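Aminotransferase class I and II (Streptococcus suis 89/1591, PDB 3OP7) probably catalyses pyridoxal-phosphate-dependent transfer of amino groups, as expected of a class I and II aminotransferase that carries the cofactor as a covalent imine. Local coordinates at residues P5-E10 with T114-Y119; E11-H16 with L333-N338; T174-L179 with P205-V210; E283-L288 with L348-E353. One frame throughout, in Å; residues are numbered along the deposited sequence.

Contact 1: residues P5-E10 with T114-Y119; sequences PRFGVE and TYQQLY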
loop_
_atom_site.group_PDB
_atom_site.type_symbol
_atom_site.label_atom_id
_atom_site.label_comp_id
_atom_site.label_asym_id
_atom_site.label_seq_id
_atom_site.Cartn_x
_atom_site.Cartn_y
_atom_site.Cartn_z
ATOM N N PRO A 5 5.219 0.320 17.212
ATOM C CA PRO A 5 5.505 1.697 17.632
ATOM C C PRO A 5 5.182 2.688 16.524
ATOM O O PRO A 5 5.245 2.347 15.331
ATOM C CB PRO A 5 7.051 1.691 17.909
ATOM C CG PRO A 5 7.456 0.240 17.987
ATOM C CD PRO A 5 6.443 -0.479 17.067
ATOM N N ARG A 6 4.836 3.914 16.882
ATOM C CA ARG A 6 4.747 4.959 15.833
ATOM C C ARG A 6 6.046 4.962 15.021
ATOM O O ARG A 6 7.096 4.641 15.560
ATOM C CB ARG A 6 4.578 6.325 16.479
ATOM C CG ARG A 6 3.177 6.593 17.075
ATOM C CD ARG A 6 3.207 7.875 17.929
ATOM N NE ARG A 6 4.282 7.793 18.945
ATOM C CZ ARG A 6 4.935 8.829 19.478
ATOM N NH1 ARG A 6 4.644 10.094 19.135
ATOM N NH2 ARG A 6 5.883 8.596 20.388
ATOM N N PHE A 7 5.955 5.353 13.760
ATOM C CA PHE A 7 7.078 5.408 12.837
ATOM C C PHE A 7 7.791 6.748 13.119
ATOM O O PHE A 7 7.222 7.810 12.923
ATOM C CB PHE A 7 6.546 5.275 11.394
ATOM C CG PHE A 7 7.563 4.771 10.396
ATOM C CD1 PHE A 7 8.665 5.573 10.038
ATOM C CD2 PHE A 7 7.403 3.533 9.771
ATOM C CE1 PHE A 7 9.585 5.141 9.105
ATOM C CE2 PHE A 7 8.306 3.073 8.844
ATOM C CZ PHE A 7 9.409 3.893 8.479
ATOM N N GLY A 8 9.013 6.671 13.663
ATOM C CA GLY A 8 9.644 7.813 14.273
ATOM C C GLY A 8 9.943 8.967 13.347
ATOM O O GLY A 8 9.658 10.114 13.690
ATOM N N VAL A 9 10.553 8.688 12.206
ATOM C CA VAL A 9 10.832 9.767 11.228
ATOM C C VAL A 9 9.519 10.405 10.776
ATOM O O VAL A 9 9.392 11.620 10.706
ATOM C CB VAL A 9 11.607 9.227 10.062
ATOM C CG1 VAL A 9 11.657 10.277 8.920
ATOM C CG2 VAL A 9 13.001 8.754 10.547
ATOM N N GLU A 10 8.516 9.564 10.521
ATOM C CA GLU A 10 7.185 10.039 10.106
ATOM C C GLU A 10 6.523 11.029 11.089
ATOM O O GLU A 10 6.006 12.100 10.710
ATOM C CB GLU A 10 6.238 8.817 9.862
ATOM C CG GLU A 10 4.886 9.208 9.338
ATOM C CD GLU A 10 3.970 7.974 9.043
ATOM O OE1 GLU A 10 4.375 6.855 9.351
ATOM O OE2 GLU A 10 2.858 8.198 8.510
ATOM N N THR A 114 18.297 1.204 11.190
ATOM C CA THR A 114 18.091 1.080 9.781
ATOM C C THR A 114 16.678 1.587 9.504
ATOM O O THR A 114 16.023 2.115 10.390
ATOM C CB THR A 114 18.193 -0.405 9.306
ATOM O OG1 THR A 114 18.168 -0.418 7.890
ATOM C CG2 THR A 114 17.036 -1.302 9.848
ATOM N N TYR A 115 16.182 1.405 8.297
ATOM C CA TYR A 115 14.783 1.789 7.992
ATOM C C TYR A 115 13.770 1.053 8.878
ATOM O O TYR A 115 13.815 -0.177 9.005
ATOM C CB TYR A 115 14.506 1.538 6.511
ATOM C CG TYR A 115 13.346 2.363 5.995
ATOM C CD1 TYR A 115 13.442 3.730 5.937
ATOM C CD2 TYR A 115 12.178 1.776 5.556
ATOM C CE1 TYR A 115 12.411 4.509 5.472
ATOM C CE2 TYR A 115 11.176 2.530 5.058
ATOM C CZ TYR A 115 11.266 3.912 5.038
ATOM O OH TYR A 115 10.226 4.727 4.561
ATOM N N GLN A 116 12.885 1.788 9.548
ATOM C CA GLN A 116 12.128 1.213 10.677
ATOM C C GLN A 116 11.242 0.018 10.327
ATOM O O GLN A 116 10.987 -0.829 11.161
ATOM C CB GLN A 116 11.316 2.315 11.403
ATOM C CG GLN A 116 10.592 1.851 12.659
ATOM C CD GLN A 116 9.929 2.979 13.430
ATOM O OE1 GLN A 116 10.145 4.160 13.128
ATOM N NE2 GLN A 116 9.140 2.626 14.446
ATOM N N GLN A 117 10.786 -0.062 9.080
ATOM C CA GLN A 117 9.992 -1.216 8.651
ATOM C C GLN A 117 10.694 -2.544 8.980
ATOM O O GLN A 117 10.038 -3.534 9.324
ATOM C CB GLN A 117 9.785 -1.186 7.149
ATOM C CG GLN A 117 8.702 -0.204 6.640
ATOM C CD GLN A 117 8.450 -0.415 5.176
ATOM O OE1 GLN A 117 9.346 -0.231 4.365
ATOM N NE2 GLN A 117 7.202 -0.799 4.824
ATOM N N LEU A 118 12.006 -2.538 8.795
ATOM C CA LEU A 118 12.763 -3.768 8.724
ATOM C C LEU A 118 12.852 -4.512 10.058
ATOM O O LEU A 118 13.012 -5.749 10.049
ATOM C CB LEU A 118 14.167 -3.548 8.140
ATOM C CG LEU A 118 14.204 -3.025 6.703
ATOM C CD1 LEU A 118 15.687 -2.751 6.365
ATOM C CD2 LEU A 118 13.459 -3.965 5.662
ATOM N N TYR A 119 12.708 -3.800 11.170
ATOM C CA TYR A 119 12.696 -4.421 12.498
ATOM C C TYR A 119 11.343 -4.357 13.203
ATOM O O TYR A 119 10.985 -5.316 13.871
ATOM C CB TYR A 119 13.827 -3.892 13.381
ATOM C CG TYR A 119 13.911 -2.397 13.531
ATOM C CD1 TYR A 119 13.156 -1.741 14.490
ATOM C CD2 TYR A 119 14.710 -1.634 12.694
ATOM C CE1 TYR A 119 13.238 -0.381 14.628
ATOM C CE2 TYR A 119 14.763 -0.292 12.794
ATOM C CZ TYR A 119 14.010 0.344 13.767
ATOM O OH TYR A 119 14.057 1.714 13.882
HETATM O O HOH W 1 11.613 5.954 11.720
#
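Tyr115 turns one ring face to Phe7, whose edge points at it in a T-shaped pair with centroids 5.6 Å apart and planes at 64°. The touching atom is Phe7 CZ, 3.9 Å from Tyr115 CZ and nearer the rim than the middle of the tyrosine ring. Gln116 follows and does two jobs. Its CG is anti to the backbone N (chi1 -175°) and the chain beyond is extended, which lets the aliphatic part slide past Phe7 in the opposite direction. Gln116 CB lies over a face of that ring, 4.0 Å from the Phe7 centroid, in a CH-pi contact. The amide then reaches the backbone at the start of helix 8-16, where Phe7 occupies the N-cap position and has no polar side-chain atom to cap with. Gln116 OE1 accepts from Gly8 N at 2.8 Å, on a lone pair and nearly straight (163°). The same Gln116 OE1 accepts from a water at 2.7 Å, and that water accepts from Val9 N. A glutamine suits the place because its other end donates: Gln116 NE2 bonds to Arg6 O at 3.1 Å, from above the carbonyl plane, and also to Asp120. Gln117 sets its CG at the edge of the phenylalanine, 4.0 Å from Phe7 CE2, while its amide bonds to Asn94, Thr91 and Tyr250 of the second subunit. That Tyr250 also stacks edge-to-face with Phe7 and bonds to Pro5 O. The contact thus joins helix 8-16 to the start of helix 117-124, just after strand 107-112 of the large mixed sheet, at the dimer interface.

Contact 2: residues E11-H16 with L333-N338; sequences EWLNVH and LLVPGN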
loop_
_atom_site.group_PDB
_atom_site.type_symbol
_atom_site.label_atom_id
_atom_site.label_comp_id
_atom_site.label_asym_id
_atom_site.label_seq_id
_atom_site.Cartn_x
_atom_site.Cartn_y
_atom_site.Cartn_z
ATOM N N GLU A 11 6.540 10.686 12.375
ATOM C CA GLU A 11 5.921 11.513 13.385
ATOM C C GLU A 11 6.642 12.886 13.403
ATOM O O GLU A 11 6.009 13.940 13.466
ATOM C CB GLU A 11 6.026 10.817 14.753
ATOM C CG GLU A 11 5.202 11.497 15.882
ATOM C CD GLU A 11 5.929 12.665 16.573
ATOM O OE1 GLU A 11 7.187 12.696 16.544
ATOM O OE2 GLU A 11 5.240 13.571 17.136
ATOM N N TRP A 12 7.968 12.850 13.343
ATOM C CA TRP A 12 8.757 14.102 13.315
ATOM C C TRP A 12 8.364 14.961 12.110
ATOM O O TRP A 12 8.052 16.134 12.290
ATOM C CB TRP A 12 10.243 13.779 13.246
ATOM C CG TRP A 12 11.101 14.969 12.996
ATOM C CD1 TRP A 12 11.652 15.340 11.804
ATOM C CD2 TRP A 12 11.560 15.900 13.969
ATOM N NE1 TRP A 12 12.408 16.495 11.979
ATOM C CE2 TRP A 12 12.356 16.856 13.300
ATOM C CE3 TRP A 12 11.321 16.059 15.336
ATOM C CZ2 TRP A 12 12.950 17.938 13.973
ATOM C CZ3 TRP A 12 11.920 17.113 16.009
ATOM C CH2 TRP A 12 12.709 18.053 15.317
ATOM N N LEU A 13 8.381 14.364 10.917
ATOM C CA LEU A 13 7.995 15.078 9.693
ATOM C C LEU A 13 6.534 15.547 9.731
ATOM O O LEU A 13 6.247 16.699 9.348
ATOM C CB LEU A 13 8.275 14.269 8.437
ATOM C CG LEU A 13 9.747 13.928 8.202
ATOM C CD1 LEU A 13 9.975 12.986 7.049
ATOM C CD2 LEU A 13 10.605 15.244 8.051
ATOM N N ASN A 14 5.601 14.689 10.179
ATOM C CA ASN A 14 4.207 15.129 10.307
ATOM C C ASN A 14 4.083 16.443 11.084
ATOM O O ASN A 14 3.346 17.359 10.684
ATOM C CB ASN A 14 3.345 14.080 11.027
ATOM C CG ASN A 14 3.007 12.888 10.167
ATOM O OD1 ASN A 14 3.129 12.912 8.937
ATOM N ND2 ASN A 14 2.584 11.815 10.818
ATOM N N VAL A 15 4.804 16.541 12.207
ATOM C CA VAL A 15 4.701 17.707 13.080
ATOM C C VAL A 15 5.419 18.940 12.489
ATOM O O VAL A 15 4.893 20.057 12.593
ATOM C CB VAL A 15 5.212 17.429 14.508
ATOM C CG1 VAL A 15 5.230 18.721 15.370
ATOM C CG2 VAL A 15 4.366 16.386 15.196
ATOM N N HIS A 16 6.552 18.742 11.823
ATOM C CA HIS A 16 7.469 19.864 11.523
ATOM C C HIS A 16 7.676 20.242 10.061
ATOM O O HIS A 16 8.186 21.321 9.791
ATOM C CB HIS A 16 8.851 19.622 12.175
ATOM C CG HIS A 16 8.782 19.478 13.654
ATOM N ND1 HIS A 16 8.374 20.497 14.486
ATOM C CD2 HIS A 16 9.055 18.422 14.451
ATOM C CE1 HIS A 16 8.391 20.066 15.736
ATOM N NE2 HIS A 16 8.794 18.807 15.737
ATOM N N LEU A 333 15.274 22.421 8.592
ATOM C CA LEU A 333 14.747 21.131 9.059
ATOM C C LEU A 333 15.734 20.023 8.774
ATOM O O LEU A 333 16.174 19.848 7.632
ATOM C CB LEU A 333 13.397 20.812 8.437
ATOM C CG LEU A 333 12.667 19.569 9.010
ATOM C CD1 LEU A 333 12.178 19.830 10.441
ATOM C CD2 LEU A 333 11.524 19.139 8.106
ATOM N N LEU A 334 16.074 19.293 9.847
ATOM C CA LEU A 334 16.876 18.082 9.813
ATOM C C LEU A 334 16.031 17.016 10.501
ATOM O O LEU A 334 14.943 17.340 11.035
ATOM C CB LEU A 334 18.170 18.304 10.630
ATOM C CG LEU A 334 19.204 19.280 10.046
ATOM C CD1 LEU A 334 20.239 19.671 11.099
ATOM C CD2 LEU A 334 19.884 18.618 8.876
ATOM N N VAL A 335 16.514 15.774 10.531
ATOM C CA VAL A 335 15.899 14.732 11.376
ATOM C C VAL A 335 16.893 14.391 12.486
ATOM O O VAL A 335 18.021 13.999 12.196
ATOM C CB VAL A 335 15.478 13.492 10.618
ATOM C CG1 VAL A 335 14.746 12.489 11.603
ATOM C CG2 VAL A 335 14.559 13.896 9.440
ATOM N N PRO A 336 16.492 14.582 13.753
ATOM C CA PRO A 336 17.481 14.357 14.813
ATOM C C PRO A 336 17.759 12.885 15.052
ATOM O O PRO A 336 16.866 12.034 14.829
ATOM C CB PRO A 336 16.821 14.965 16.058
ATOM C CG PRO A 336 15.366 14.867 15.808
ATOM C CD PRO A 336 15.205 15.039 14.303
ATOM N N GLY A 337 18.980 12.604 15.524
ATOM C CA GLY A 337 19.497 11.250 15.597
ATOM C C GLY A 337 18.783 10.308 16.551
ATOM O O GLY A 337 18.804 9.106 16.330
ATOM N N ASN A 338 18.172 10.848 17.601
ATOM C CA ASN A 338 17.379 10.039 18.533
ATOM C C ASN A 338 16.216 9.337 17.853
ATOM O O ASN A 338 15.730 8.330 18.360
ATOM C CB ASN A 338 16.854 10.899 19.688
ATOM C CG ASN A 338 15.933 11.993 19.193
ATOM O OD1 ASN A 338 16.344 12.796 18.369
ATOM N ND2 ASN A 338 14.691 12.013 19.666
#
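The indole of Trp12 makes the one hydrogen bond between these segments, from Trp12 NE1 to Leu334 O at 2.8 Å. It is bent, 130° at the hydrogen, and although the donor lies in the carbonyl plane the oxygen sits tilted from the ring plane. Tryptophan suits this place by offering a polar N-H within a broad apolar surface. The CH-pi contact uses that surface: Pro336 CD lies 3.6 Å from the centroid of the Trp12 six-membered ring, over its face, the two side chains meeting tip to tip. His16, one helical turn on, lays its CD2 against the opposite face, so the indole lies between proline and histidine. Apolar packing completes the join. Leu333 forks: its CD1 stands 3.8 Å from His16 CB and also touches the indole, while Leu333 CD2 meets Leu13 CD2 at 4.0 Å. Val335 CG2 adds a methyl 4.0 Å from Trp12 CD1. Beyond the indole, His16 leans on helix 319-330, and Glu11 forms a salt bridge with Arg339. Folding of the N-terminal helix against the outermost strand of the C-terminal antiparallel sheet is consistent with the small domain of fold type I aminotransferases, which both chain ends build.

Contact 3: residues T174-L179 with P205-V210; sequences TYLEEL and PSIIEV. With EDO (1,2-ethanediol), chain K.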
loop_
_atom_site.group_PDB
_atom_site.type_symbol
_atom_site.label_atom_id
_atom_site.label_comp_id
_atom_site.label_asym_id
_atom_site.label_seq_id
_atom_site.Cartn_x
_atom_site.Cartn_y
_atom_site.Cartn_z
ATOM N N THR A 174 32.573 -8.179 -1.228
ATOM C CA THR A 174 33.376 -9.015 -0.310
ATOM C C THR A 174 32.625 -9.211 1.032
ATOM O O THR A 174 32.556 -10.321 1.567
ATOM C CB THR A 174 34.734 -8.398 -0.061
ATOM O OG1 THR A 174 35.415 -8.265 -1.320
ATOM C CG2 THR A 174 35.607 -9.278 0.871
ATOM N N TYR A 175 32.104 -8.117 1.565
ATOM C CA TYR A 175 31.260 -8.160 2.753
ATOM C C TYR A 175 30.002 -8.991 2.606
ATOM O O TYR A 175 29.709 -9.835 3.464
ATOM C CB TYR A 175 30.869 -6.741 3.163
ATOM C CG TYR A 175 30.280 -6.662 4.552
ATOM C CD1 TYR A 175 28.987 -7.040 4.804
ATOM C CD2 TYR A 175 31.050 -6.189 5.619
ATOM C CE1 TYR A 175 28.462 -6.973 6.108
ATOM C CE2 TYR A 175 30.511 -6.093 6.886
ATOM C CZ TYR A 175 29.235 -6.519 7.120
ATOM O OH TYR A 175 28.733 -6.438 8.385
ATOM N N LEU A 176 29.223 -8.726 1.547
ATOM C CA LEU A 176 28.014 -9.459 1.274
ATOM C C LEU A 176 28.213 -10.974 1.122
ATOM O O LEU A 176 27.345 -11.750 1.525
ATOM C CB LEU A 176 27.286 -8.928 0.010
ATOM C CG LEU A 176 26.701 -7.520 0.095
ATOM C CD1 LEU A 176 26.239 -6.994 -1.287
ATOM C CD2 LEU A 176 25.522 -7.401 1.101
ATOM N N GLU A 177 29.299 -11.384 0.482
ATOM C CA GLU A 177 29.565 -12.781 0.288
ATOM C C GLU A 177 29.778 -13.473 1.647
ATOM O O GLU A 177 29.345 -14.622 1.813
ATOM C CB GLU A 177 30.775 -12.989 -0.700
ATOM C CG GLU A 177 30.284 -12.712 -2.154
ATOM C CD GLU A 177 31.360 -12.770 -3.271
ATOM O OE1 GLU A 177 32.547 -12.683 -2.980
ATOM O OE2 GLU A 177 30.959 -12.847 -4.461
ATOM N N GLU A 178 30.438 -12.787 2.586
ATOM C CA GLU A 178 30.666 -13.316 3.930
ATOM C C GLU A 178 29.351 -13.381 4.739
ATOM O O GLU A 178 29.072 -14.388 5.418
ATOM C CB GLU A 178 31.801 -12.524 4.646
ATOM C CG GLU A 178 32.308 -13.261 5.877
ATOM C CD GLU A 178 33.469 -12.622 6.575
ATOM O OE1 GLU A 178 34.125 -11.712 6.028
ATOM O OE2 GLU A 178 33.710 -13.039 7.713
ATOM N N LEU A 179 28.515 -12.354 4.579
ATOM C CA LEU A 179 27.163 -12.322 5.159
ATOM C C LEU A 179 26.374 -13.517 4.629
ATOM O O LEU A 179 25.676 -14.223 5.379
ATOM C CB LEU A 179 26.468 -11.015 4.804
ATOM C CG LEU A 179 24.973 -10.896 5.010
ATOM C CD1 LEU A 179 24.654 -11.163 6.483
ATOM C CD2 LEU A 179 24.518 -9.496 4.529
ATOM N N PRO A 205 26.927 -5.536 -5.525
ATOM C CA PRO A 205 25.874 -6.334 -6.104
ATOM C C PRO A 205 24.619 -6.265 -5.252
ATOM O O PRO A 205 24.679 -5.974 -4.047
ATOM C CB PRO A 205 26.457 -7.754 -6.077
ATOM C CG PRO A 205 27.433 -7.745 -4.924
ATOM C CD PRO A 205 28.024 -6.379 -4.996
ATOM N N SER A 206 23.486 -6.512 -5.891
ATOM C CA SER A 206 22.230 -6.815 -5.180
ATOM C C SER A 206 22.363 -8.134 -4.427
ATOM O O SER A 206 23.068 -9.052 -4.864
ATOM C CB SER A 206 21.075 -6.911 -6.159
ATOM O OG SER A 206 19.878 -7.319 -5.487
ATOM N N ILE A 207 21.662 -8.230 -3.310
ATOM C CA ILE A 207 21.593 -9.487 -2.560
ATOM C C ILE A 207 21.225 -10.651 -3.431
ATOM O O ILE A 207 21.771 -11.734 -3.311
ATOM C CB ILE A 207 20.672 -9.395 -1.290
ATOM C CG1 ILE A 207 21.043 -10.472 -0.278
ATOM C CG2 ILE A 207 19.148 -9.422 -1.578
ATOM C CD1 ILE A 207 22.492 -10.424 0.259
ATOM N N ILE A 208 20.285 -10.440 -4.342
ATOM C CA ILE A 208 19.861 -11.542 -5.186
ATOM C C ILE A 208 20.904 -11.986 -6.231
ATOM O O ILE A 208 20.792 -13.084 -6.778
ATOM C CB ILE A 208 18.546 -11.175 -5.864
ATOM C CG1 ILE A 208 17.807 -12.449 -6.288
ATOM C CG2 ILE A 208 18.809 -10.161 -6.968
ATOM C CD1 ILE A 208 16.432 -12.203 -6.893
ATOM N N GLU A 209 21.936 -11.177 -6.464
ATOM C CA GLU A 209 23.056 -11.546 -7.339
ATOM C C GLU A 209 24.133 -12.366 -6.612
ATOM O O GLU A 209 25.043 -12.937 -7.267
ATOM C CB GLU A 209 23.669 -10.276 -7.970
ATOM C CG GLU A 209 22.707 -9.563 -8.933
ATOM C CD GLU A 209 23.168 -8.196 -9.391
ATOM O OE1 GLU A 209 23.722 -7.384 -8.607
ATOM O OE2 GLU A 209 22.905 -7.889 -10.570
ATOM N N VAL A 210 24.065 -12.399 -5.282
ATOM C CA VAL A 210 25.009 -13.182 -4.499
ATOM C C VAL A 210 24.389 -14.313 -3.688
ATOM O O VAL A 210 25.139 -15.090 -3.084
ATOM C CB VAL A 210 25.877 -12.288 -3.579
ATOM C CG1 VAL A 210 26.830 -11.386 -4.404
ATOM C CG2 VAL A 210 25.054 -11.462 -2.638
HETATM C C1 EDO K . 26.411 -8.673 -10.972
HETATM O O1 EDO K . 26.755 -9.987 -10.497
HETATM C C2 EDO K . 26.872 -7.616 -9.969
HETATM O O2 EDO K . 26.022 -6.455 -9.905
#
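Leu176 of helix 173-184 and Pro205 of the facing loop reach toward each other tip to tip; no hydrogen bond joins the two segments, whose side chains meet through apolar groups. Leu176 CD1 comes 3.9 Å from Pro205 CG and closer still, 3.3 Å, to Pro205 O, a carbonyl lying against a methyl. The other branch, Leu176 CD2, is 4.4 Å from Ile207 CD1, while Leu176 CB approaches Val210 CG2 at 4.3 Å. Beta-branched Ile207 and Val210 offer this leucine compact methyls from a short helix. Glu177 joins with its aliphatic part: Glu177 CG lies 4.3 Å from Val210 CG1, while the carboxylate pairs with Arg173.

Hydrogen bonds within 205-210 shape its weakly bonded helix, about 207-210. Ser206, the N-cap, and Glu209 form a capping box. Ser206 N donates to Glu209 OE1 at 2.9 Å, on the anti side and tilted out of the carboxylate plane, and Ile208 N bonds weakly to Ser206 OG. Glutamate has the length for this: chi1 (-66°) sets CG beside the backbone N, and the extended chain beyond carries the carboxylate to the cap. Glu209 OE1 also takes a bond of 2.8 Å from O2 of a 1,2-ethanediol, probably a crystallisation additive. Outside the segment, Glu194 bonds to Ser206 OG and Ile207 N, and Thr77 N to Glu209 OE2.

Helix 173-184 links the adjacent parallel strands 157-161 and 189-193 of the large mixed sheet, a beta-alpha-beta crossover. Ile207 and Leu179 both pack on Ile190 of strand 189-193. The short helix lies beside the crossover helix, just before strand 214-219.

Contact 4: residues E283-L288 with L348-E353; sequences ENLAIL and LGFACE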
loop_
_atom_site.group_PDB
_atom_site.type_symbol
_atom_site.label_atom_id
_atom_site.label_comp_id
_atom_site.label_asym_id
_atom_site.label_seq_id
_atom_site.Cartn_x
_atom_site.Cartn_y
_atom_site.Cartn_z
ATOM N N GLU A 283 27.899 16.932 -7.176
ATOM C CA GLU A 283 28.021 18.368 -6.921
ATOM C C GLU A 283 27.559 18.769 -5.513
ATOM O O GLU A 283 28.201 19.606 -4.861
ATOM C CB GLU A 283 27.244 19.147 -7.986
ATOM C CG GLU A 283 27.896 19.014 -9.351
ATOM C CD GLU A 283 27.141 19.728 -10.462
ATOM O OE1 GLU A 283 26.411 20.712 -10.171
ATOM O OE2 GLU A 283 27.296 19.302 -11.635
ATOM N N ASN A 284 26.441 18.192 -5.048
ATOM C CA ASN A 284 25.929 18.518 -3.718
ATOM C C ASN A 284 26.751 17.857 -2.621
ATOM O O ASN A 284 27.049 18.486 -1.584
ATOM C CB ASN A 284 24.451 18.183 -3.596
ATOM C CG ASN A 284 23.607 19.100 -4.392
ATOM O OD1 ASN A 284 24.104 19.764 -5.296
ATOM N ND2 ASN A 284 22.316 19.186 -4.055
ATOM N N LEU A 285 27.237 16.646 -2.879
ATOM C CA LEU A 285 28.131 16.006 -1.917
ATOM C C LEU A 285 29.426 16.806 -1.770
ATOM O O LEU A 285 29.946 16.937 -0.647
ATOM C CB LEU A 285 28.402 14.550 -2.274
ATOM C CG LEU A 285 29.120 13.696 -1.226
ATOM C CD1 LEU A 285 28.590 13.896 0.196
ATOM C CD2 LEU A 285 29.058 12.269 -1.632
ATOM N N ALA A 286 29.968 17.342 -2.869
ATOM C CA ALA A 286 31.203 18.157 -2.764
ATOM C C ALA A 286 30.984 19.406 -1.899
ATOM O O ALA A 286 31.858 19.820 -1.165
ATOM C CB ALA A 286 31.764 18.547 -4.148
ATOM N N ILE A 287 29.791 19.980 -1.980
ATOM C CA ILE A 287 29.419 21.139 -1.168
ATOM C C ILE A 287 29.342 20.751 0.317
ATOM O O ILE A 287 29.890 21.467 1.190
ATOM C CB ILE A 287 28.081 21.728 -1.663
ATOM C CG1 ILE A 287 28.290 22.439 -2.998
ATOM C CG2 ILE A 287 27.484 22.703 -0.657
ATOM C CD1 ILE A 287 26.985 22.805 -3.661
ATOM N N LEU A 288 28.677 19.626 0.591
ATOM C CA LEU A 288 28.582 19.070 1.935
ATOM C C LEU A 288 29.960 18.753 2.518
ATOM O O LEU A 288 30.234 19.122 3.680
ATOM C CB LEU A 288 27.714 17.807 1.943
ATOM C CG LEU A 288 27.395 17.200 3.310
ATOM C CD1 LEU A 288 26.666 18.223 4.201
ATOM C CD2 LEU A 288 26.586 15.920 3.084
ATOM N N LEU A 348 20.874 14.299 7.453
ATOM C CA LEU A 348 20.908 15.431 6.522
ATOM C C LEU A 348 20.759 14.918 5.066
ATOM O O LEU A 348 21.600 14.147 4.595
ATOM C CB LEU A 348 22.231 16.148 6.701
ATOM C CG LEU A 348 22.308 17.538 6.064
ATOM C CD1 LEU A 348 23.357 18.351 6.823
ATOM C CD2 LEU A 348 22.579 17.513 4.556
ATOM N N GLY A 349 19.700 15.313 4.374
ATOM C CA GLY A 349 19.482 14.901 2.997
ATOM C C GLY A 349 19.982 16.017 2.081
ATOM O O GLY A 349 19.408 17.105 2.052
ATOM N N PHE A 350 21.036 15.744 1.324
ATOM C CA PHE A 350 21.728 16.806 0.607
ATOM C C PHE A 350 21.460 16.893 -0.901
ATOM O O PHE A 350 22.005 17.796 -1.551
ATOM C CB PHE A 350 23.245 16.687 0.829
ATOM C CG PHE A 350 23.835 15.420 0.286
ATOM C CD1 PHE A 350 23.897 14.264 1.069
ATOM C CD2 PHE A 350 24.287 15.353 -1.020
ATOM C CE1 PHE A 350 24.415 13.054 0.536
ATOM C CE2 PHE A 350 24.806 14.164 -1.542
ATOM C CZ PHE A 350 24.889 13.021 -0.754
ATOM N N ALA A 351 20.666 15.972 -1.458
ATOM C CA ALA A 351 20.431 15.923 -2.905
ATOM C C ALA A 351 19.147 16.660 -3.279
ATOM O O ALA A 351 18.413 16.306 -4.229
ATOM C CB ALA A 351 20.405 14.473 -3.384
ATOM N N CYS A 352 18.869 17.696 -2.503
ATOM C CA CYS A 352 17.815 18.653 -2.788
ATOM C C CYS A 352 18.385 19.752 -3.702
ATOM O O CYS A 352 19.543 19.662 -4.146
ATOM C CB CYS A 352 17.328 19.269 -1.466
ATOM S SG CYS A 352 18.625 20.132 -0.523
ATOM N N GLU A 353 17.572 20.784 -3.963
ATOM C CA GLU A 353 18.013 21.925 -4.755
ATOM C C GLU A 353 19.261 22.505 -4.102
ATOM O O GLU A 353 19.314 22.766 -2.886
ATOM C CB GLU A 353 16.897 22.973 -4.898
#
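Asn284 of the long helix 270-294 holds the connection between strand 345-348 and helix 354-368, the last strand-to-helix turn of the C-terminal domain, where Phe350 packs against the helix. Asn284 ND2 donates to Phe350 O at 2.9 Å, fairly straight (154°), with the oxygen in the amide plane and the nitrogen in the carbonyl plane. A second bond from Asn284 ND2, to Cys352 O, is short at 2.8 Å but weak, because it is bent to 117°. Two carbonyls of an irregular segment are thus gripped by one amide, and Asn284 OD1 accepts from Gln354. Asparagine suits this buried place: it is short enough to stay near the helix and brings both a donor and an acceptor.

The arrangement is consistent with the small, C-terminal domain of fold type I aminotransferases, where an antiparallel sheet packs against helices; strand 345-348 is one of its inner strands. Phe350 CG sits between the backbone N and the carbonyl carbon (chi1 63°), which directs the ring at the helix. Three side chains of 283-288 touch its ring. Asn284 CB is at the edge, in plane, 3.8 Å from Phe350 CD2. Leu285 CD1 lies over a face, 4.3 Å from the Phe350 centroid in a CH-pi contact, and Leu285 CB is 3.7 Å from Phe350 CE2. Leu288, one turn after Asn284, crosses the phenylalanine at about a right angle and brings Leu288 CD2 to 3.7 Å from Phe350 CD1. Its other methyl, Leu288 CD1, meets Leu348 CD2 at 4.2 Å, carrying the apolar surface on to the strand. Tyr300 of strand 298-300 touches both helix leucines.

Contacts 1 and 2 share helix 8-16, whose start is fastened to the large domain and whose later turns lie on the small one; both also touch the second subunit. Contact 1 is partly buried and the most polar, with water and an amide at a helix start. The other three are buried. Contact 2 rests on an indole and contact 4 on a phenylalanine, contact 2 adding one side-chain bond to a backbone carbonyl and contact 4 two, one of them weak; the two meet where Leu334 packs on Leu348. Contact 3 touches none of the others, its nearest atoms about 11 Å from contact 1, and joins two helices of the large domain through side-chain packing, with no hydrogen bond between its segments.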